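PDB 5INW: putative angiotensinogen from Lampetra fluviatilis, which is a heparin-binding member of the serpin family that inhibits thrombin, an inhibition that heparin promotes through a template mechanism. Local coordinates for residues N86-R91 and S365-S370; G118-G123 and A130-A135; V203-S208 and E213-Y218; D229-V234 and V241-I246. The protein carries 1 engineered substitution. One frame throughout, in Å; residues are numbered along the deposited sequence.

Contact 1. Residues N86-R91 and S365-S370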
loop_
_atom_site.group_PDB
_atom_site.type_symbol
_atom_site.label_atom_id
_atom_site.label_comp_id
_atom_site.label_asym_id
_atom_site.label_seq_id
_atom_site.Cartn_x
_atom_site.Cartn_y
_atom_site.Cartn_z
ATOM N N ASN A 86 6.121 -6.569 4.354
ATOM C CA ASN A 86 7.077 -5.579 3.881
ATOM C C ASN A 86 7.950 -6.169 2.803
ATOM O O ASN A 86 8.180 -5.522 1.785
ATOM C CB ASN A 86 7.945 -5.063 5.016
ATOM C CG ASN A 86 7.163 -4.245 5.986
ATOM O OD1 ASN A 86 5.984 -3.904 5.770
ATOM N ND2 ASN A 86 7.784 -3.939 7.073
ATOM N N GLY A 87 8.412 -7.399 3.025
ATOM C CA GLY A 87 9.206 -8.124 2.055
ATOM C C GLY A 87 8.541 -8.182 0.694
ATOM O O GLY A 87 9.151 -7.837 -0.299
ATOM N N LEU A 88 7.270 -8.601 0.682
ATOM C CA LEU A 88 6.417 -8.546 -0.497
ATOM C C LEU A 88 6.386 -7.130 -1.105
ATOM O O LEU A 88 6.502 -6.992 -2.304
ATOM C CB LEU A 88 4.981 -8.930 -0.132
ATOM C CG LEU A 88 3.974 -8.980 -1.278
ATOM C CD1 LEU A 88 4.121 -10.321 -1.966
ATOM C CD2 LEU A 88 2.551 -8.810 -0.806
ATOM N N GLY A 89 6.211 -6.102 -0.267
ATOM C CA GLY A 89 6.123 -4.732 -0.721
ATOM C C GLY A 89 7.374 -4.310 -1.451
ATOM O O GLY A 89 7.319 -3.756 -2.549
ATOM N N PHE A 90 8.525 -4.570 -0.820
ATOM C CA PHE A 90 9.813 -4.121 -1.355
ATOM C C PHE A 90 10.125 -4.853 -2.683
ATOM O O PHE A 90 10.448 -4.249 -3.698
ATOM C CB PHE A 90 10.893 -4.325 -0.316
ATOM C CG PHE A 90 10.805 -3.399 0.875
ATOM C CD1 PHE A 90 10.645 -2.011 0.731
ATOM C CD2 PHE A 90 10.945 -3.908 2.180
ATOM C CE1 PHE A 90 10.606 -1.158 1.869
ATOM C CE2 PHE A 90 10.880 -3.070 3.302
ATOM C CZ PHE A 90 10.705 -1.701 3.154
ATOM N N ARG A 91 9.937 -6.157 -2.675
ATOM C CA ARG A 91 10.028 -6.921 -3.891
ATOM C C ARG A 91 9.140 -6.314 -4.978
ATOM O O ARG A 91 9.545 -6.218 -6.134
ATOM C CB ARG A 91 9.722 -8.406 -3.628
ATOM C CG ARG A 91 10.964 -9.175 -3.162
ATOM C CD ARG A 91 10.689 -10.329 -2.202
ATOM N NE ARG A 91 9.524 -11.131 -2.619
ATOM C CZ ARG A 91 8.615 -11.698 -1.806
ATOM N NH1 ARG A 91 8.702 -11.610 -0.468
ATOM N NH2 ARG A 91 7.589 -12.361 -2.348
ATOM N N SER A 365 3.621 -11.608 -11.576
ATOM C CA SER A 365 4.182 -12.670 -12.380
ATOM C C SER A 365 5.700 -12.783 -12.212
ATOM O O SER A 365 6.211 -13.866 -11.944
ATOM C CB SER A 365 3.810 -12.484 -13.849
ATOM O OG SER A 365 2.412 -12.659 -14.030
ATOM N N ALA A 366 6.428 -11.682 -12.338
ATOM C CA ALA A 366 7.882 -11.733 -12.106
ATOM C C ALA A 366 8.237 -12.204 -10.690
ATOM O O ALA A 366 9.218 -12.939 -10.490
ATOM C CB ALA A 366 8.525 -10.401 -12.385
ATOM N N MET A 367 7.441 -11.804 -9.703
ATOM C CA MET A 367 7.708 -12.199 -8.318
ATOM C C MET A 367 7.383 -13.655 -8.018
ATOM O O MET A 367 7.620 -14.118 -6.909
ATOM C CB MET A 367 6.954 -11.287 -7.366
ATOM C CG MET A 367 7.422 -9.841 -7.439
ATOM S SD MET A 367 6.173 -8.757 -6.768
ATOM C CE MET A 367 6.104 -9.346 -5.068
ATOM N N GLY A 368 6.837 -14.371 -8.991
ATOM C CA GLY A 368 6.647 -15.824 -8.892
ATOM C C GLY A 368 5.218 -16.371 -8.865
ATOM O O GLY A 368 5.067 -17.581 -8.743
ATOM N N MET A 369 4.211 -15.493 -9.033
ATOM C CA MET A 369 2.806 -15.812 -8.848
ATOM C C MET A 369 2.100 -15.810 -10.181
ATOM O O MET A 369 0.890 -15.528 -10.290
ATOM C CB MET A 369 2.144 -14.793 -7.943
ATOM C CG MET A 369 2.505 -14.997 -6.500
ATOM S SD MET A 369 2.052 -13.555 -5.547
ATOM C CE MET A 369 3.475 -12.507 -5.907
ATOM N N SER A 370 2.845 -16.203 -11.189
ATOM C CA SER A 370 2.342 -16.252 -12.538
ATOM C C SER A 370 1.203 -17.273 -12.741
ATOM O O SER A 370 0.382 -17.128 -13.653
ATOM C CB SER A 370 3.521 -16.635 -13.449
ATOM O OG SER A 370 3.142 -16.525 -14.796
#
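The guanidinium of Arg-91 is held by helix 126-136, where NH2 donates to the carbonyl O of Ala-135, while the base of the same side chain meets Met-367: Arg-91 CB and Met-367 CE are 4.0 Å apart. Arginine suits this partly exposed place because its aliphatic root can pack against a thioether while its charged end reaches a third helix. The Met-367 methyl settles beside one turn of helix 77-96, with CE 3.8 Å from Leu-88 CD1 and 3.7 Å from Leu-88 O. The two side chains cross at about a right angle. Leu-88 reaches over because its CG stands anti to the backbone N (chi1 -177°), and Met-367 turns its end in through a bend about the CG-SD bond (chi3 62°). Helix 361-369, which corresponds to hI in serpin nomenclature, stops here in a Schellman motif: Gly-368 takes the C-prime place with a positive phi of 115°, readily reached by a residue without CB, and its N bonds to Ser-365 O at 3.1 Å. A flexible, unbranched methionine on this last turn can span the gap to helix 77-96, where it also packs on Leu-92 and Gln-95.

Contact 2. Residues G118-G123 and A130-A135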
loop_
_atom_site.group_PDB
_atom_site.type_symbol
_atom_site.label_atom_id
_atom_site.label_comp_id
_atom_site.label_asym_id
_atom_site.label_seq_id
_atom_site.Cartn_x
_atom_site.Cartn_y
_atom_site.Cartn_z
ATOM N N GLY A 118 -4.255 -12.819 -0.025
ATOM C CA GLY A 118 -4.601 -13.779 1.023
ATOM C C GLY A 118 -5.935 -14.416 0.715
ATOM O O GLY A 118 -6.108 -15.608 0.871
ATOM N N VAL A 119 -6.883 -13.625 0.236
ATOM C CA VAL A 119 -8.195 -14.161 -0.096
ATOM C C VAL A 119 -8.060 -15.190 -1.252
ATOM O O VAL A 119 -8.571 -16.280 -1.206
ATOM C CB VAL A 119 -9.186 -13.033 -0.483
ATOM C CG1 VAL A 119 -10.506 -13.643 -0.925
ATOM C CG2 VAL A 119 -9.442 -12.076 0.695
ATOM N N VAL A 120 -7.310 -14.829 -2.267
ATOM C CA VAL A 120 -7.048 -15.716 -3.400
ATOM C C VAL A 120 -6.316 -16.969 -2.914
ATOM O O VAL A 120 -6.561 -18.079 -3.409
ATOM C CB VAL A 120 -6.241 -14.970 -4.543
ATOM C CG1 VAL A 120 -5.819 -15.916 -5.676
ATOM C CG2 VAL A 120 -7.054 -13.839 -5.146
ATOM N N THR A 121 -5.398 -16.780 -1.974
ATOM C CA THR A 121 -4.642 -17.927 -1.444
ATOM C C THR A 121 -5.564 -18.937 -0.780
ATOM O O THR A 121 -5.431 -20.115 -0.974
ATOM C CB THR A 121 -3.555 -17.447 -0.455
ATOM O OG1 THR A 121 -2.699 -16.506 -1.140
ATOM C CG2 THR A 121 -2.766 -18.605 0.069
ATOM N N ALA A 122 -6.524 -18.420 -0.029
ATOM C CA ALA A 122 -7.508 -19.214 0.656
ATOM C C ALA A 122 -8.328 -20.079 -0.243
ATOM O O ALA A 122 -8.804 -21.125 0.179
ATOM C CB ALA A 122 -8.422 -18.308 1.454
ATOM N N GLY A 123 -8.497 -19.678 -1.487
ATOM C CA GLY A 123 -9.135 -20.532 -2.489
ATOM C C GLY A 123 -8.205 -21.286 -3.450
ATOM O O GLY A 123 -8.679 -21.941 -4.385
ATOM N N ALA A 130 0.890 -22.943 -3.925
ATOM C CA ALA A 130 2.335 -22.951 -3.552
ATOM C C ALA A 130 3.088 -21.644 -3.846
ATOM O O ALA A 130 3.687 -21.043 -2.945
ATOM C CB ALA A 130 3.063 -24.123 -4.207
ATOM N N GLU A 131 3.072 -21.239 -5.108
ATOM C CA GLU A 131 3.639 -19.954 -5.539
ATOM C C GLU A 131 3.201 -18.804 -4.647
ATOM O O GLU A 131 4.016 -17.949 -4.255
ATOM C CB GLU A 131 3.165 -19.657 -6.943
ATOM C CG GLU A 131 3.745 -20.566 -8.005
ATOM C CD GLU A 131 3.330 -20.167 -9.411
ATOM O OE1 GLU A 131 2.615 -19.128 -9.581
ATOM O OE2 GLU A 131 3.736 -20.894 -10.369
ATOM N N LEU A 132 1.890 -18.784 -4.374
ATOM C CA LEU A 132 1.262 -17.761 -3.522
ATOM C C LEU A 132 1.716 -17.772 -2.050
ATOM O O LEU A 132 1.965 -16.693 -1.488
ATOM C CB LEU A 132 -0.277 -17.841 -3.604
ATOM C CG LEU A 132 -0.942 -17.030 -4.728
ATOM C CD1 LEU A 132 -2.413 -17.353 -4.835
ATOM C CD2 LEU A 132 -0.816 -15.541 -4.487
ATOM N N ASP A 133 1.797 -18.972 -1.443
ATOM C CA ASP A 133 2.392 -19.158 -0.098
ATOM C C ASP A 133 3.830 -18.690 -0.077
ATOM O O ASP A 133 4.233 -17.973 0.834
ATOM C CB ASP A 133 2.418 -20.628 0.353
ATOM C CG ASP A 133 1.024 -21.245 0.581
ATOM O OD1 ASP A 133 0.086 -20.546 0.974
ATOM O OD2 ASP A 133 0.892 -22.477 0.412
ATOM N N THR A 134 4.627 -19.078 -1.079
ATOM C CA THR A 134 6.038 -18.641 -1.085
ATOM C C THR A 134 6.109 -17.089 -1.191
ATOM O O THR A 134 6.794 -16.456 -0.403
ATOM C CB THR A 134 6.953 -19.443 -2.043
ATOM O OG1 THR A 134 6.453 -19.378 -3.375
ATOM C CG2 THR A 134 7.020 -20.899 -1.606
ATOM N N ALA A 135 5.333 -16.466 -2.055
ATOM C CA ALA A 135 5.370 -15.027 -2.070
ATOM C C ALA A 135 4.967 -14.380 -0.715
ATOM O O ALA A 135 5.622 -13.441 -0.259
ATOM C CB ALA A 135 4.551 -14.489 -3.217
#
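Two consecutive helices, 110-122 and 126-136, pack here in a buried helix-helix contact across the short turn that joins them; they correspond to helices B and C of the serpin fold. The local axes come within 9.8 Å and their directions differ by 143°, so the second helix doubles back roughly antiparallel to the first. Leu-132 and Thr-121 carry the contact about equally. Leu-132 CD1 meets Val-120 CG1 at 3.8 Å, the two side chains crossing at about a right angle, and Leu-132 CB lies 3.7 Å from Thr-121 OG1 as leucine and threonine slide past each other in opposite directions. A long, branched leucine can touch both residues, and the shorter, beta-branched valine and threonine receive it from the facing helix. Thr-121 turns both its branches to use: OG1, beside the backbone N (chi1 -57°), donates a hydrogen bond to Leu-117 O one turn earlier in its own helix, and CG2, anti to the backbone N, comes 3.6 Å from Asp-133 OD1. That carboxylate has a long, weak ion pair with Arg-129. Beyond the pair, Val-120 also packs on Ile-242 of the central sheet and Leu-132 on Met-369 of helix 361-369, which ties both helices into the core. No hydrogen bond passes between the two segments. Adhesion therefore rests on apolar burial and shape, and the threonine hydroxyl can lie against leucine carbons because its own helix supplies a polar acceptor, while the aspartate stays at the partly exposed margin.

Contact 3. Residues V203-S208 and E213-Y218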
loop_
_atom_site.group_PDB
_atom_site.type_symbol
_atom_site.label_atom_id
_atom_site.label_comp_id
_atom_site.label_asym_id
_atom_site.label_seq_id
_atom_site.Cartn_x
_atom_site.Cartn_y
_atom_site.Cartn_z
ATOM N N VAL A 203 -23.986 -11.393 -6.475
ATOM C CA VAL A 203 -24.254 -10.337 -7.446
ATOM C C VAL A 203 -24.548 -10.932 -8.780
ATOM O O VAL A 203 -23.979 -11.978 -9.124
ATOM C CB VAL A 203 -23.035 -9.438 -7.650
ATOM C CG1 VAL A 203 -23.298 -8.369 -8.701
ATOM C CG2 VAL A 203 -22.641 -8.785 -6.348
ATOM N N ASP A 204 -25.469 -10.281 -9.505
ATOM C CA ASP A 204 -25.802 -10.637 -10.871
ATOM C C ASP A 204 -24.873 -9.808 -11.746
ATOM O O ASP A 204 -25.169 -8.661 -12.080
ATOM C CB ASP A 204 -27.272 -10.348 -11.158
ATOM C CG ASP A 204 -27.716 -10.782 -12.565
ATOM O OD1 ASP A 204 -26.916 -11.305 -13.368
ATOM O OD2 ASP A 204 -28.909 -10.581 -12.877
ATOM N N PHE A 205 -23.722 -10.375 -12.090
ATOM C CA PHE A 205 -22.759 -9.681 -12.945
ATOM C C PHE A 205 -23.237 -9.643 -14.385
ATOM O O PHE A 205 -22.634 -8.926 -15.186
ATOM C CB PHE A 205 -21.374 -10.357 -12.913
ATOM C CG PHE A 205 -20.742 -10.424 -11.544
ATOM C CD1 PHE A 205 -20.300 -9.294 -10.922
ATOM C CD2 PHE A 205 -20.526 -11.653 -10.917
ATOM C CE1 PHE A 205 -19.667 -9.365 -9.692
ATOM C CE2 PHE A 205 -19.890 -11.727 -9.686
ATOM C CZ PHE A 205 -19.456 -10.577 -9.076
ATOM N N GLY A 206 -24.209 -10.488 -14.750
ATOM C CA GLY A 206 -24.827 -10.467 -16.079
ATOM C C GLY A 206 -25.444 -9.114 -16.416
ATOM O O GLY A 206 -25.184 -8.565 -17.471
ATOM N N ASP A 207 -26.240 -8.585 -15.501
ATOM C CA ASP A 207 -26.719 -7.221 -15.565
ATOM C C ASP A 207 -25.651 -6.310 -15.017
ATOM O O ASP A 207 -25.747 -5.838 -13.890
ATOM C CB ASP A 207 -27.990 -7.099 -14.736
ATOM C CG ASP A 207 -28.624 -5.713 -14.815
ATOM O OD1 ASP A 207 -28.096 -4.796 -15.552
ATOM O OD2 ASP A 207 -29.661 -5.567 -14.109
ATOM N N SER A 208 -24.639 -6.024 -15.831
ATOM C CA SER A 208 -23.394 -5.398 -15.335
ATOM C C SER A 208 -23.412 -3.885 -14.999
ATOM O O SER A 208 -22.600 -3.434 -14.173
ATOM C CB SER A 208 -22.245 -5.687 -16.306
ATOM O OG SER A 208 -22.443 -4.993 -17.529
ATOM N N GLU A 213 -22.922 -0.464 -10.006
ATOM C CA GLU A 213 -23.557 0.463 -9.066
ATOM C C GLU A 213 -23.802 -0.184 -7.723
ATOM O O GLU A 213 -23.678 0.483 -6.686
ATOM C CB GLU A 213 -24.901 0.929 -9.588
ATOM C CG GLU A 213 -24.821 1.784 -10.841
ATOM C CD GLU A 213 -26.205 2.095 -11.368
ATOM O OE1 GLU A 213 -27.116 2.252 -10.512
ATOM O OE2 GLU A 213 -26.368 2.147 -12.619
ATOM N N LEU A 214 -24.181 -1.465 -7.753
ATOM C CA LEU A 214 -24.499 -2.206 -6.538
ATOM C C LEU A 214 -23.229 -2.464 -5.768
ATOM O O LEU A 214 -23.164 -2.177 -4.565
ATOM C CB LEU A 214 -25.214 -3.532 -6.839
ATOM C CG LEU A 214 -26.686 -3.451 -7.318
ATOM C CD1 LEU A 214 -27.156 -4.710 -8.010
ATOM C CD2 LEU A 214 -27.630 -3.138 -6.187
ATOM N N MET A 215 -22.206 -2.953 -6.446
ATOM C CA MET A 215 -20.957 -3.220 -5.766
ATOM C C MET A 215 -20.388 -1.948 -5.111
ATOM O O MET A 215 -20.067 -1.953 -3.911
ATOM C CB MET A 215 -19.974 -3.832 -6.701
ATOM C CG MET A 215 -20.324 -5.259 -7.123
ATOM S SD MET A 215 -19.389 -5.758 -8.597
ATOM C CE MET A 215 -17.995 -6.519 -7.866
ATOM N N ASN A 216 -20.330 -0.852 -5.874
ATOM C CA ASN A 216 -19.819 0.415 -5.379
ATOM C C ASN A 216 -20.631 0.955 -4.257
ATOM O O ASN A 216 -20.071 1.451 -3.296
ATOM C CB ASN A 216 -19.707 1.454 -6.468
ATOM C CG ASN A 216 -18.542 1.197 -7.387
ATOM O OD1 ASN A 216 -17.451 0.830 -6.946
ATOM N ND2 ASN A 216 -18.763 1.364 -8.684
ATOM N N ALA A 217 -21.939 0.848 -4.352
ATOM C CA ALA A 217 -22.832 1.293 -3.268
ATOM C C ALA A 217 -22.567 0.497 -1.983
ATOM O O ALA A 217 -22.556 1.075 -0.912
ATOM C CB ALA A 217 -24.289 1.125 -3.692
ATOM N N TYR A 218 -22.345 -0.819 -2.087
ATOM C CA TYR A 218 -21.996 -1.617 -0.911
ATOM C C TYR A 218 -20.681 -1.193 -0.306
ATOM O O TYR A 218 -20.558 -1.120 0.912
ATOM C CB TYR A 218 -21.902 -3.101 -1.244
ATOM C CG TYR A 218 -21.737 -3.979 0.003
ATOM C CD1 TYR A 218 -22.858 -4.500 0.686
ATOM C CD2 TYR A 218 -20.474 -4.294 0.494
ATOM C CE1 TYR A 218 -22.701 -5.325 1.795
ATOM C CE2 TYR A 218 -20.325 -5.093 1.599
ATOM C CZ TYR A 218 -21.427 -5.596 2.250
ATOM O OH TYR A 218 -21.227 -6.380 3.352
#
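The Phe-205 ring has Met-215 at its edge and Val-203 on one face. Met-215 SD lies in the ring plane, 5.1 Å from the centroid and 84° off the ring normal, a Met-aromatic contact made edge-on, and the methyl CE follows it to within 3.8 Å of Phe-205 CE1. On the face, Val-203 CB stands 3.9 Å above the plane, displaced toward the rim. Valine, the last residue of strand 200-203, also reaches Met-215 directly, its CG2 being 4.3 Å from Met-215 CG. The methionine chain leaves its helix with CG anti to the carbonyl carbon (chi1 -70°) and bends at the sulfur, which brings SD and CE to the ring corner. In serpin terms the loop joins strand 1 of sheet A to helix F, and the contact folds that loop back on the helix it leads into. The turn itself is polar: Asp-204 OD1 accepts a weak bond from Gly-206 N, Asp-207 centres an inverse gamma turn, and its OD2 bonds to Asn-210. Phenylalanine and methionine suit the buried side, where both also pack on Phe-177 and Val-241 of the neighbouring sheet strands, 168-179 and 238-251.

Contact 4. Residues D229-V234 and V241-I246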
loop_
_atom_site.group_PDB
_atom_site.type_symbol
_atom_site.label_atom_id
_atom_site.label_comp_id
_atom_site.label_asym_id
_atom_site.label_seq_id
_atom_site.Cartn_x
_atom_site.Cartn_y
_atom_site.Cartn_z
ATOM N N ASP A 229 -17.053 4.479 -6.262
ATOM C CA ASP A 229 -16.386 4.124 -7.561
ATOM C C ASP A 229 -15.075 3.241 -7.565
ATOM O O ASP A 229 -14.271 3.316 -8.484
ATOM C CB ASP A 229 -16.169 5.390 -8.417
ATOM C CG ASP A 229 -15.097 6.325 -7.848
ATOM O OD1 ASP A 229 -14.108 5.859 -7.222
ATOM O OD2 ASP A 229 -15.235 7.552 -8.037
ATOM N N VAL A 230 -14.905 2.371 -6.579
ATOM C CA VAL A 230 -13.790 1.459 -6.540
ATOM C C VAL A 230 -13.862 0.527 -7.755
ATOM O O VAL A 230 -12.837 0.074 -8.247
ATOM C CB VAL A 230 -13.800 0.612 -5.243
ATOM C CG1 VAL A 230 -12.732 -0.496 -5.243
ATOM C CG2 VAL A 230 -13.589 1.500 -4.038
ATOM N N ILE A 231 -15.059 0.189 -8.213
ATOM C CA ILE A 231 -15.193 -0.645 -9.406
ATOM C C ILE A 231 -15.732 0.195 -10.573
ATOM O O ILE A 231 -16.707 0.948 -10.411
ATOM C CB ILE A 231 -16.074 -1.867 -9.132
ATOM C CG1 ILE A 231 -15.328 -2.816 -8.191
ATOM C CG2 ILE A 231 -16.404 -2.569 -10.426
ATOM C CD1 ILE A 231 -16.218 -3.269 -7.078
ATOM N N SER A 232 -15.080 0.039 -11.733
ATOM C CA SER A 232 -15.467 0.722 -12.980
ATOM C C SER A 232 -16.250 -0.169 -13.942
ATOM O O SER A 232 -17.182 0.305 -14.584
ATOM C CB SER A 232 -14.226 1.247 -13.703
ATOM O OG SER A 232 -13.240 0.230 -13.817
ATOM N N ASP A 233 -15.891 -1.451 -14.011
ATOM C CA ASP A 233 -16.364 -2.354 -15.059
ATOM C C ASP A 233 -16.374 -3.762 -14.486
ATOM O O ASP A 233 -15.587 -4.075 -13.593
ATOM C CB ASP A 233 -15.399 -2.234 -16.276
ATOM C CG ASP A 233 -16.047 -2.504 -17.652
ATOM O OD1 ASP A 233 -17.036 -3.262 -17.766
ATOM O OD2 ASP A 233 -15.496 -1.994 -18.661
ATOM N N VAL A 234 -17.251 -4.607 -15.018
ATOM C CA VAL A 234 -17.316 -6.019 -14.652
ATOM C C VAL A 234 -17.858 -6.839 -15.810
ATOM O O VAL A 234 -18.921 -6.542 -16.354
ATOM C CB VAL A 234 -18.155 -6.226 -13.369
ATOM C CG1 VAL A 234 -19.644 -5.990 -13.614
ATOM C CG2 VAL A 234 -17.927 -7.602 -12.783
ATOM N N VAL A 241 -15.221 -11.126 -7.533
ATOM C CA VAL A 241 -14.408 -9.926 -7.415
ATOM C C VAL A 241 -14.027 -9.761 -5.960
ATOM O O VAL A 241 -14.908 -9.705 -5.136
ATOM C CB VAL A 241 -15.189 -8.688 -7.867
ATOM C CG1 VAL A 241 -14.328 -7.438 -7.740
ATOM C CG2 VAL A 241 -15.583 -8.875 -9.301
ATOM N N ILE A 242 -12.741 -9.645 -5.658
ATOM C CA ILE A 242 -12.230 -9.489 -4.295
ATOM C C ILE A 242 -11.730 -8.079 -4.188
ATOM O O ILE A 242 -11.129 -7.604 -5.090
ATOM C CB ILE A 242 -11.030 -10.433 -4.051
ATOM C CG1 ILE A 242 -11.523 -11.889 -4.028
ATOM C CG2 ILE A 242 -10.297 -10.142 -2.752
ATOM C CD1 ILE A 242 -10.430 -12.902 -4.281
ATOM N N VAL A 243 -11.983 -7.435 -3.063
ATOM C CA VAL A 243 -11.653 -6.012 -2.870
ATOM C C VAL A 243 -11.029 -5.827 -1.510
ATOM O O VAL A 243 -11.560 -6.283 -0.503
ATOM C CB VAL A 243 -12.932 -5.146 -2.908
ATOM C CG1 VAL A 243 -12.669 -3.756 -2.375
ATOM C CG2 VAL A 243 -13.504 -5.133 -4.311
ATOM N N ASN A 244 -9.883 -5.193 -1.480
ATOM C CA ASN A 244 -9.389 -4.598 -0.248
ATOM C C ASN A 244 -9.337 -3.099 -0.478
ATOM O O ASN A 244 -8.881 -2.621 -1.519
ATOM C CB ASN A 244 -7.970 -5.055 0.130
ATOM C CG ASN A 244 -7.487 -4.356 1.351
ATOM O OD1 ASN A 244 -6.960 -3.247 1.286
ATOM N ND2 ASN A 244 -7.816 -4.917 2.498
ATOM N N VAL A 245 -9.768 -2.385 0.534
ATOM C CA VAL A 245 -9.435 -0.985 0.677
ATOM C C VAL A 245 -8.780 -0.738 2.030
ATOM O O VAL A 245 -9.095 -1.394 3.007
ATOM C CB VAL A 245 -10.661 -0.077 0.557
ATOM C CG1 VAL A 245 -11.383 -0.429 -0.703
ATOM C CG2 VAL A 245 -11.578 -0.239 1.754
ATOM N N ILE A 246 -8.001 0.329 2.078
ATOM C CA ILE A 246 -7.305 0.743 3.269
ATOM C C ILE A 246 -7.183 2.248 3.231
ATOM O O ILE A 246 -6.839 2.838 2.199
ATOM C CB ILE A 246 -6.000 0.000 3.314
ATOM C CG1 ILE A 246 -5.131 0.417 4.450
ATOM C CG2 ILE A 246 -5.228 0.187 2.023
ATOM C CD1 ILE A 246 -4.048 -0.638 4.592
#
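Val-230, Ile-231 and Val-234 face Val-241, Val-243 and Val-245, and the closest approaches are all between methyl groups. Val-230 straddles two strand residues, placing CG1 4.3 Å from Val-243 CG1 and CG2 4.4 Å from Val-245 CG1. Ile-231 extends CD1 to within 4.3 Å of Val-243 CG2; CG1 stands anti to the carbonyl carbon (chi1 -69°), and the turn about CB-CG1 (chi2 133°) carries CD1 on to the strand. At the far end Val-234 CG2 approaches Val-241 CG2 at 4.4 Å. The end-to-end directions of the two segments differ by 173°, nearly antiparallel, yet no hydrogen bond joins them and the nearest CA atoms, those of Val-230 and Val-243, are 8.6 Å apart: the loop lies over the face of the strand's sheet. This is the passage that follows helix F of the serpin fold and crosses sheet A before entering its strand 3, here 238-251. Beta-branched valines suit both an extended strand and a thin apolar layer. The loop is positioned by helix 208-221, from which Asn-216 ND2 donates to Ile-231 O. The strand is positioned by its sheet neighbours: Val-241 and Val-243 bond through their backbones to Phe-177 and Val-175, and Ile-242 to Val-414 of strand 405-417, the inserted reactive loop. On the other face of the sheet, Asn-244 bonds to Ser-112 and Asn-174, and Ile-242 packs against helix 110-122.

In the fold
Contacts 1 and 2 lie on one face of the large sheet; contact 3 and the loop of contact 4 lie on the other, and 241-246 is one of the sheet's own strands. The centres of contacts 3 and 4 are 11 Å apart, bridged by Asn-216 ND2 and Ile-231 O (2.7 Å). Those of contacts 1 and 2 are 12 Å apart, bridged by Arg-91 NH2 and Ala-135 O (3.1 Å). Ile-242 of contact 4 connects the two groups, its CD1 lying 3.6 Å from Val-120 CG2 of contact 2. Contacts 1 and 3 are far apart, about 21 Å between nearest atoms. In this cleaved form, strand 405-417 beside 241-246 is the inserted reactive loop, so contact 4 borders the insertion site.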